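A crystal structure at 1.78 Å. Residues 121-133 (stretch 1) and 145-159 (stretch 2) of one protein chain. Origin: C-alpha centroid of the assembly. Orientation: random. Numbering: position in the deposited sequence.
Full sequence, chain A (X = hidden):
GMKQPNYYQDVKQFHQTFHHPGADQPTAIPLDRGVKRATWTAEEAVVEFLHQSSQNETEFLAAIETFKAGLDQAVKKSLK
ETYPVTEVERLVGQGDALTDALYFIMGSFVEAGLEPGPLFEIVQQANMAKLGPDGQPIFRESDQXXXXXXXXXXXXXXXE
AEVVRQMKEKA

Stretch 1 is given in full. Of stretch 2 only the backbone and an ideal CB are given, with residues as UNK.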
# COMPACT_ATOMS: atom_id res chain seq x y z
N GLU A 121 1.69 12.24 -8.58
CA GLU A 121 1.49 13.70 -8.83
C GLU A 121 0.18 13.99 -9.59
O GLU A 121 -0.53 14.92 -9.28
CB GLU A 121 2.69 14.26 -9.60
CG GLU A 121 2.66 15.76 -9.82
CD GLU A 121 3.95 16.28 -10.49
OE1 GLU A 121 5.00 15.58 -10.43
OE2 GLU A 121 3.91 17.39 -11.06
N ILE A 122 -0.13 13.15 -10.58
CA ILE A 122 -1.37 13.30 -11.36
C ILE A 122 -2.61 13.07 -10.46
O ILE A 122 -3.59 13.85 -10.48
CB ILE A 122 -1.35 12.35 -12.61
CG1 ILE A 122 -0.33 12.87 -13.62
CG2 ILE A 122 -2.75 12.24 -13.22
CD1 ILE A 122 0.16 11.85 -14.59
N VAL A 123 -2.55 12.04 -9.62
CA VAL A 123 -3.67 11.70 -8.70
C VAL A 123 -3.83 12.83 -7.70
O VAL A 123 -4.94 13.32 -7.45
CB VAL A 123 -3.42 10.33 -7.99
CG1 VAL A 123 -4.41 10.08 -6.86
CG2 VAL A 123 -3.56 9.19 -8.98
N GLN A 124 -2.72 13.27 -7.12
CA GLN A 124 -2.75 14.39 -6.17
C GLN A 124 -3.39 15.65 -6.74
O GLN A 124 -4.20 16.32 -6.06
CB GLN A 124 -1.31 14.73 -5.71
CG GLN A 124 -1.21 15.96 -4.78
CD GLN A 124 -1.92 15.74 -3.46
OE1 GLN A 124 -2.27 14.61 -3.11
NE2 GLN A 124 -2.05 16.79 -2.69
N GLN A 125 -2.99 16.02 -7.95
CA GLN A 125 -3.45 17.28 -8.54
C GLN A 125 -4.96 17.22 -8.86
O GLN A 125 -5.71 18.18 -8.60
CB GLN A 125 -2.61 17.63 -9.76
CG GLN A 125 -1.19 17.99 -9.39
CD GLN A 125 -0.36 18.59 -10.52
OE1 GLN A 125 -0.88 18.99 -11.56
NE2 GLN A 125 0.94 18.69 -10.28
N ALA A 126 -5.40 16.09 -9.38
CA ALA A 126 -6.81 15.86 -9.68
C ALA A 126 -7.67 15.86 -8.40
O ALA A 126 -8.78 16.41 -8.35
CB ALA A 126 -6.96 14.51 -10.45
N ASN A 127 -7.14 15.24 -7.34
CA ASN A 127 -7.82 15.23 -6.08
C ASN A 127 -7.99 16.68 -5.60
O ASN A 127 -9.10 17.07 -5.21
CB ASN A 127 -7.02 14.42 -5.03
CG ASN A 127 -7.32 12.93 -5.08
OD1 ASN A 127 -8.16 12.47 -5.86
ND2 ASN A 127 -6.66 12.16 -4.19
N MSE A 128 -6.91 17.46 -5.68
CA MSE A 128 -6.94 18.86 -5.18
C MSE A 128 -7.85 19.73 -6.04
O MSE A 128 -8.41 20.71 -5.57
CB MSE A 128 -5.53 19.46 -5.09
CG MSE A 128 -4.60 18.82 -4.02
SE MSE A 128 -5.34 18.89 -2.20
CE MSE A 128 -5.67 20.78 -1.85
N ALA A 129 -8.02 19.35 -7.31
CA ALA A 129 -8.85 20.12 -8.24
C ALA A 129 -10.36 19.84 -8.02
O ALA A 129 -11.21 20.34 -8.76
CB ALA A 129 -8.44 19.80 -9.68
N LYS A 130 -10.71 19.06 -6.99
CA LYS A 130 -12.12 18.79 -6.71
C LYS A 130 -12.79 19.93 -5.99
O LYS A 130 -13.98 19.88 -5.71
CB LYS A 130 -12.29 17.51 -5.90
CG LYS A 130 -11.97 16.25 -6.67
CD LYS A 130 -12.52 15.05 -5.93
CE LYS A 130 -12.16 13.75 -6.62
NZ LYS A 130 -12.79 12.58 -5.95
N LEU A 131 -12.05 20.99 -5.70
CA LEU A 131 -12.71 22.14 -5.10
C LEU A 131 -13.62 22.76 -6.13
O LEU A 131 -13.31 22.80 -7.32
CB LEU A 131 -11.69 23.16 -4.59
CG LEU A 131 -10.80 22.67 -3.46
CD1 LEU A 131 -9.64 23.69 -3.20
CD2 LEU A 131 -11.67 22.44 -2.21
N GLY A 132 -14.79 23.22 -5.66
CA GLY A 132 -15.70 23.96 -6.50
C GLY A 132 -15.20 25.37 -6.81
O GLY A 132 -14.10 25.77 -6.37
N PRO A 133 -16.02 26.14 -7.54
CA PRO A 133 -15.62 27.46 -8.06
C PRO A 133 -15.67 28.56 -7.00
O PRO A 133 -15.35 29.71 -7.27
CB PRO A 133 -16.64 27.71 -9.17
CG PRO A 133 -17.87 27.02 -8.69
CD PRO A 133 -17.41 25.80 -7.92
N UNK A 145 -19.78 12.18 0.94
CA UNK A 145 -18.79 11.85 -0.08
C UNK A 145 -18.35 13.15 -0.76
O UNK A 145 -19.18 14.02 -1.04
CB UNK A 145 -19.35 10.86 -1.10
N UNK A 146 -17.05 13.29 -0.98
CA UNK A 146 -16.53 14.43 -1.74
C UNK A 146 -16.92 14.22 -3.21
O UNK A 146 -16.60 13.19 -3.81
CB UNK A 146 -15.01 14.57 -1.58
N UNK A 147 -17.58 15.22 -3.78
CA UNK A 147 -18.09 15.14 -5.15
C UNK A 147 -17.20 15.92 -6.12
O UNK A 147 -16.51 16.85 -5.71
CB UNK A 147 -19.52 15.67 -5.21
N UNK A 148 -17.22 15.51 -7.39
CA UNK A 148 -16.43 16.17 -8.43
C UNK A 148 -17.17 17.42 -8.93
O UNK A 148 -18.38 17.38 -9.16
CB UNK A 148 -16.15 15.21 -9.59
N UNK A 149 -16.46 18.54 -9.10
CA UNK A 149 -17.17 19.70 -9.62
C UNK A 149 -17.31 19.65 -11.14
O UNK A 149 -16.57 18.92 -11.82
CB UNK A 149 -16.45 20.98 -9.21
N UNK A 150 -18.27 20.42 -11.65
CA UNK A 150 -18.48 20.61 -13.08
C UNK A 150 -17.17 21.09 -13.71
O UNK A 150 -16.56 22.07 -13.24
CB UNK A 150 -19.61 21.60 -13.34
N UNK A 151 -16.72 20.36 -14.72
CA UNK A 151 -15.51 20.71 -15.46
C UNK A 151 -14.24 20.04 -14.99
O UNK A 151 -13.16 20.30 -15.52
CB UNK A 151 -15.31 22.23 -15.40
N UNK A 152 -14.36 19.18 -13.97
CA UNK A 152 -13.24 18.47 -13.37
C UNK A 152 -12.62 17.55 -14.40
O UNK A 152 -13.35 16.84 -15.10
CB UNK A 152 -13.68 17.68 -12.14
N UNK A 153 -11.29 17.62 -14.54
CA UNK A 153 -10.58 16.73 -15.45
C UNK A 153 -10.12 15.48 -14.69
O UNK A 153 -9.28 15.57 -13.75
CB UNK A 153 -9.39 17.45 -16.09
N UNK A 154 -10.62 14.29 -15.12
CA UNK A 154 -10.30 13.06 -14.42
C UNK A 154 -8.85 12.60 -14.67
O UNK A 154 -8.26 12.88 -15.73
CB UNK A 154 -11.28 11.96 -14.84
N UNK A 155 -8.26 11.94 -13.67
CA UNK A 155 -6.85 11.55 -13.77
C UNK A 155 -6.56 10.40 -14.72
O UNK A 155 -5.45 10.31 -15.21
CB UNK A 155 -6.33 11.17 -12.38
N UNK A 156 -7.53 9.53 -14.99
CA UNK A 156 -7.22 8.25 -15.69
C UNK A 156 -6.52 8.42 -17.04
O UNK A 156 -5.49 7.77 -17.30
CB UNK A 156 -8.51 7.46 -15.91
N UNK A 157 -7.02 9.31 -17.91
CA UNK A 157 -6.34 9.44 -19.19
C UNK A 157 -4.92 10.01 -19.08
O UNK A 157 -4.07 9.68 -19.90
CB UNK A 157 -7.17 10.33 -20.12
N UNK A 158 -4.68 10.87 -18.09
CA UNK A 158 -3.34 11.47 -17.90
C UNK A 158 -2.37 10.40 -17.34
O UNK A 158 -1.17 10.32 -17.72
CB UNK A 158 -3.41 12.67 -16.96
N UNK A 159 -2.91 9.58 -16.44
CA UNK A 159 -2.15 8.49 -15.84
C UNK A 159 -1.74 7.58 -16.98
O UNK A 159 -0.59 7.19 -17.06
CB UNK A 159 -2.95 7.74 -14.78

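At position 145 the ideal CB finds nothing of stretch 1 within 5.5 Å, so the contact sets no preference; the residue is Lys 145.

Position 146 points its CA-to-CB bond toward stretch 1, with the ideal CB 5.0 Å from Lys 130 CD. What lies opposite is the aliphatic part of a lysine, so a modest apolar side chain would suit. It is Val 146, whose CG1 comes 4.0 Å from Lys 130 CD.

Position 147 points away, leaving its side chain undetermined. It is Met 147, modelled as selenomethionine. A water O lies 2.8 Å from Met 147 O and 2.7 Å from Lys 130 O, within hydrogen-bonding distance of two carbonyls that cannot bond each other.

Position 148 points sideways, its ideal CB 5.2 Å from Lys 130 CD. The nearby ammonium would favour an acidic or neutral polar group. The deposited Lys 148 is not what charge alone predicts: its NZ lies 4.5 Å from Lys 130 NZ.

Position 149 points toward stretch 1, its ideal CB 4.1 Å from both Leu 131 O and Gly 132 CA. Phi of -82° permits proline, and a compact apolar group would fit beside these backbone atoms. Pro 149 packs its CD 3.4 Å from Lys 130 O and its CG 3.5 Å from Leu 131 O.

Positions 150 and 151 have no neighbour in stretch 1 within 5.5 Å of their ideal CBs. The first is Asp 150. At 151, phi/psi of 95/2 would jam a CB against the preceding carbonyl O, which calls for glycine; Gly 151 lies in a type II turn from Pro 149, closed by the backbone N of 152 to Pro 149 O at 3.1 Å.

Position 152 points toward stretch 1, its ideal CB 5.0 Å from Ala 129 O. Ala 126 O, farther along, already accepts a weak bond from Ala 129 N, yet could take a donor from a long side chain; tryptophan, glutamine or arginine could be considered. Trp 152 (chi1 t, chi2 71°) donates from NE1 to Ala 126 O at 2.8 Å and 169°. That carbonyl lies near the ring plane, as a ring N-H donor requires, while Trp 152 CZ2 packs 4.0 Å from Ala 126 CB.

Position 153 points sideways and 154 away, with nothing of stretch 1 within 5.5 Å of either ideal CB, so many side chains would do. They are Leu 153 and Pro 154.

Position 155 faces the helix, its ideal CB 3.8 Å from Ile 122 CG2 and 3.9 Å from Ala 126 CB. So close an approach favours a compact apolar residue. Pro 155 keeps its CB 3.9 Å from Ala 126 CB.

Position 156 points away and 157 is out of reach; neither ideal CB has stretch 1 within 5.5 Å, leaving both free. They are Glu 156 and Pro 157.

Position 158 sets its ideal CB 3.8 Å from Ile 122 CG2, so an aliphatic stem suits. Gln 158 supplies one, while its NE2 donates to Pro 154 O at 3.2 Å.

Position 159 points its CA-to-CB bond sideways, with the ideal CB 4.8 Å from Ile 122 CG2; a branched apolar chain could reach in. Leu 159 places CD2 3.8 Å from Ile 122 CG2 and CD1 4.1 Å from Val 123 CG2.

Stretch 2, residues 145-159: KVMKPDGWLPPEPQL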
# COMPACT_ATOMS: atom_id res chain seq x y z
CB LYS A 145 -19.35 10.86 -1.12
CG LYS A 145 -18.27 10.23 -2.00
CD LYS A 145 -18.84 9.33 -3.10
CE LYS A 145 -17.71 8.65 -3.88
NZ LYS A 145 -17.90 8.75 -5.36
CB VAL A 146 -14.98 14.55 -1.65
CG1 VAL A 146 -14.47 15.72 -2.53
CG2 VAL A 146 -14.54 14.76 -0.19
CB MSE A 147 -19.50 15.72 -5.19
CG MSE A 147 -20.48 15.00 -4.25
SE MSE A 147 -20.86 13.17 -4.83
CE MSE A 147 -19.22 12.17 -4.64
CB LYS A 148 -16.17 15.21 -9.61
CG LYS A 148 -15.68 13.78 -9.29
CD LYS A 148 -15.90 12.87 -10.53
CE LYS A 148 -16.00 11.37 -10.21
NZ LYS A 148 -14.79 10.81 -9.61
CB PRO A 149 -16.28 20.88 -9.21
CG PRO A 149 -14.90 20.29 -9.23
CD PRO A 149 -15.04 18.84 -8.82
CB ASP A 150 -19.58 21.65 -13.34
CG ASP A 150 -20.94 21.19 -12.85
OD1 ASP A 150 -21.21 19.95 -12.85
OD2 ASP A 150 -21.74 22.07 -12.47
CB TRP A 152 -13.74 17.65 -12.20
CG TRP A 152 -12.67 16.89 -11.45
CD1 TRP A 152 -11.71 17.41 -10.65
CD2 TRP A 152 -12.49 15.47 -11.43
NE1 TRP A 152 -10.93 16.40 -10.13
CE2 TRP A 152 -11.40 15.20 -10.59
CE3 TRP A 152 -13.16 14.40 -12.03
CZ2 TRP A 152 -10.95 13.89 -10.33
CZ3 TRP A 152 -12.73 13.10 -11.78
CH2 TRP A 152 -11.62 12.86 -10.94
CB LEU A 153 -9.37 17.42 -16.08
CG LEU A 153 -9.63 18.77 -16.78
CD1 LEU A 153 -8.30 19.45 -17.20
CD2 LEU A 153 -10.58 18.57 -17.98
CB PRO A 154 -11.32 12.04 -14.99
CG PRO A 154 -11.67 12.55 -16.33
CD PRO A 154 -11.51 14.05 -16.29
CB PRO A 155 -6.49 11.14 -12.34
CG PRO A 155 -7.79 10.76 -11.70
CD PRO A 155 -8.83 11.62 -12.34
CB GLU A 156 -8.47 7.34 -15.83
CG GLU A 156 -8.95 6.72 -14.52
CD GLU A 156 -9.75 7.69 -13.64
OE1 GLU A 156 -10.06 8.83 -14.08
OE2 GLU A 156 -10.10 7.29 -12.50
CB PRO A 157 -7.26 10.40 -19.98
CG PRO A 157 -8.61 10.22 -19.31
CD PRO A 157 -8.27 10.10 -17.88
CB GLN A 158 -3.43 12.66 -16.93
CG GLN A 158 -4.56 13.69 -17.24
CD GLN A 158 -4.65 14.81 -16.20
OE1 GLN A 158 -3.75 15.63 -16.11
NE2 GLN A 158 -5.76 14.85 -15.44
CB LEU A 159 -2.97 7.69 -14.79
CG LEU A 159 -3.30 8.37 -13.46
CD1 LEU A 159 -4.38 7.59 -12.61
CD2 LEU A 159 -1.95 8.59 -12.67
O HOH W 1 -15.41 18.61 -3.85
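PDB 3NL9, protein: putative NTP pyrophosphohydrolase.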